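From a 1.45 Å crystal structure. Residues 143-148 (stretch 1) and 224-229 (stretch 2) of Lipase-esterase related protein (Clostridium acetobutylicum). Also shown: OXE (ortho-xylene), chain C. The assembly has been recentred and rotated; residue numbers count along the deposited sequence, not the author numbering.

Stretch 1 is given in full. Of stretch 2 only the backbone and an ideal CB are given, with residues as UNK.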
# COMPACT_ATOMS: atom_id res chain seq x y z
N LEU A 143 6.42 -8.19 14.64
CA LEU A 143 6.52 -9.56 14.21
C LEU A 143 5.18 -10.27 14.40
O LEU A 143 4.79 -11.12 13.59
CB LEU A 143 7.65 -10.28 14.96
CG LEU A 143 9.05 -9.95 14.44
CD1 LEU A 143 10.11 -10.38 15.45
CD2 LEU A 143 9.28 -10.65 13.10
N GLU A 144 4.48 -9.98 15.50
CA GLU A 144 3.19 -10.60 15.74
C GLU A 144 2.21 -10.21 14.63
O GLU A 144 1.45 -11.05 14.12
CB GLU A 144 2.65 -10.20 17.12
CG GLU A 144 1.38 -10.93 17.51
CD GLU A 144 0.85 -10.52 18.88
OE1 GLU A 144 1.47 -9.64 19.54
OE2 GLU A 144 -0.20 -11.09 19.28
N CYS A 145 2.29 -8.95 14.20
CA CYS A 145 1.37 -8.45 13.18
C CYS A 145 1.59 -9.10 11.83
O CYS A 145 0.65 -9.28 11.05
CB CYS A 145 1.47 -6.93 13.04
SG CYS A 145 0.77 -6.05 14.47
N ILE A 146 2.83 -9.42 11.52
CA ILE A 146 3.11 -10.04 10.22
C ILE A 146 2.99 -11.56 10.27
O ILE A 146 3.09 -12.22 9.23
CB ILE A 146 4.47 -9.60 9.59
CG1 ILE A 146 5.65 -10.20 10.37
CG2 ILE A 146 4.51 -8.07 9.45
CD1 ILE A 146 6.68 -10.91 9.52
N GLY A 147 2.79 -12.12 11.46
CA GLY A 147 2.64 -13.56 11.64
C GLY A 147 3.94 -14.30 11.87
O GLY A 147 4.00 -15.53 11.70
N GLY A 148 4.97 -13.57 12.30
CA GLY A 148 6.25 -14.18 12.61
C GLY A 148 7.07 -14.46 11.37
O GLY A 148 6.61 -14.23 10.24
N UNK A 224 -6.65 -16.33 6.58
CA UNK A 224 -5.38 -16.17 7.29
C UNK A 224 -4.33 -15.44 6.45
O UNK A 224 -4.54 -15.15 5.27
CB UNK A 224 -4.84 -17.54 7.71
N UNK A 225 -3.19 -15.14 7.09
CA UNK A 225 -2.07 -14.48 6.42
C UNK A 225 -1.57 -13.25 7.17
O UNK A 225 -0.44 -12.81 6.98
CB UNK A 225 -2.48 -14.08 5.00
N UNK A 226 -2.42 -12.68 8.03
CA UNK A 226 -2.06 -11.47 8.78
C UNK A 226 -1.47 -10.40 7.85
O UNK A 226 -1.86 -10.33 6.68
CB UNK A 226 -1.06 -11.81 9.89
N UNK A 227 -0.55 -9.56 8.34
CA UNK A 227 -0.16 -8.38 7.56
C UNK A 227 0.81 -8.72 6.42
O UNK A 227 1.08 -7.88 5.54
CB UNK A 227 0.48 -7.34 8.48
N UNK A 228 1.35 -9.94 6.45
CA UNK A 228 2.22 -10.41 5.35
C UNK A 228 1.46 -11.28 4.36
O UNK A 228 2.07 -12.05 3.62
CB UNK A 228 3.41 -11.19 5.91
N UNK A 229 0.14 -11.13 4.31
CA UNK A 229 -0.67 -11.80 3.29
C UNK A 229 -0.05 -11.66 1.90
O UNK A 229 -0.01 -12.63 1.15
CB UNK A 229 -2.09 -11.23 3.29
C1 OXE C . 3.61 -2.52 8.13
C2 OXE C . 4.43 -2.77 6.92
C3 OXE C . 5.50 -3.66 6.98
C4 OXE C . 5.76 -4.32 8.18
C5 OXE C . 5.00 -4.09 9.33
C6 OXE C . 3.91 -3.20 9.31
C1' OXE C . 2.44 -1.57 8.03
C2' OXE C . 4.12 -2.04 5.65

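Position 224 lies far from stretch 1, with no atom of it within 5.5 Å of the ideal CB. Its extended backbone angles (phi -136°, psi 173°) suit almost any residue, beta-branched ones included. The deposited residue is Thr-224, with chi1 in the p well; it makes no contact with stretch 1.

Position 225 is decided by its own backbone. At phi 129° and psi -21° a CB would be jammed against the carbonyl oxygen of the residue before, which calls for glycine, and Gly-225 is found. Its carbonyl still matters: one water lies within reach of both backbones, its O 2.9 Å from Gly-225 O and 3.1 Å from Ile-146 O, where Gly-225 O and Ile-146 O themselves stand 4.2 Å apart.

At position 226, CA-to-CB points toward the end of the helix. Phi 49° and psi -149° would on the backbone alone favour glycine, yet a side chain is accommodated, its ideal CB a tight 3.3 Å from Cys-145 O. Helix-end carbonyls offer acceptors, and Gly-147, at phi 89° in a Schellman motif, leaves room beside its CA. A long chain with a donor at its tip would suit, so lysine, arginine or glutamine are reasonable. Lys-226 is deposited, with chi1 m and the remaining chi angles t. Its aliphatic part runs past the glycine, Lys-226 CD lying 3.8 Å from Gly-147 CA, and a water O accepts from Lys-226 NZ at 2.7 Å and donates to Glu-144 O at 2.7 Å.

Position 227 again points toward stretch 1, and its backbone supplies the direct hydrogen bond between the stretches: His-227 N donates to Cys-145 O at 3.0 Å, with an angle of 156°. Any residue but proline could do this. The ortho-xylene lies beyond the CB, so a medium-sized or flat side chain could extend toward it. His-227 does so, with chi1 t: its NE2 comes within 3.0 Å of OXE C1', which lies at the ring edge, and ND1 is hydrogen-bonded elsewhere in the structure.

Position 228 directs its ideal CB toward Ile-146, 3.5 Å from Ile-146 O. As the N-cap it could suit Ser, Thr, Asp or Asn, but the apolar isoleucine favours leucine, methionine or an aromatic. Phe-228 lays one ring face against it: Ile-146 CG2 is 3.7 Å from Phe-228 CD1, and Ile-146 CB lies 4.0 Å from the ring centroid, 21° off its normal, a CH-pi contact.

Position 229 is helical, its CB sideways and clear of stretch 1, which therefore leaves the choice open. Leu-229 suits a helix; its end leads away.

Stretch 2 (224-229) TGKHFL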
# COMPACT_ATOMS: atom_id res chain seq x y z
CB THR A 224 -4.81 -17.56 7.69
OG1 THR A 224 -4.51 -18.30 6.50
CG2 THR A 224 -5.80 -18.34 8.56
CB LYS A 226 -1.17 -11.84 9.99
CG LYS A 226 -1.97 -12.58 11.06
CD LYS A 226 -1.09 -13.07 12.22
CE LYS A 226 -1.92 -13.91 13.21
NZ LYS A 226 -1.06 -14.83 14.05
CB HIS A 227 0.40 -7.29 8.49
CG HIS A 227 0.34 -5.92 7.93
ND1 HIS A 227 -0.84 -5.35 7.50
CD2 HIS A 227 1.30 -4.98 7.76
CE1 HIS A 227 -0.59 -4.13 7.06
NE2 HIS A 227 0.70 -3.88 7.21
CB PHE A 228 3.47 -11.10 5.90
CG PHE A 228 4.72 -10.25 5.85
CD1 PHE A 228 4.66 -8.85 5.84
CD2 PHE A 228 5.98 -10.86 5.87
CE1 PHE A 228 5.84 -8.09 5.82
CE2 PHE A 228 7.15 -10.12 5.84
CZ PHE A 228 7.09 -8.73 5.82
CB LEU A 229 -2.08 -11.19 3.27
CG LEU A 229 -3.07 -11.72 2.24
CD1 LEU A 229 -3.42 -13.20 2.47
CD2 LEU A 229 -4.35 -10.85 2.24
O HOH W 1 1.22 -13.62 14.87
O HOH W 2 1.66 -14.59 7.80
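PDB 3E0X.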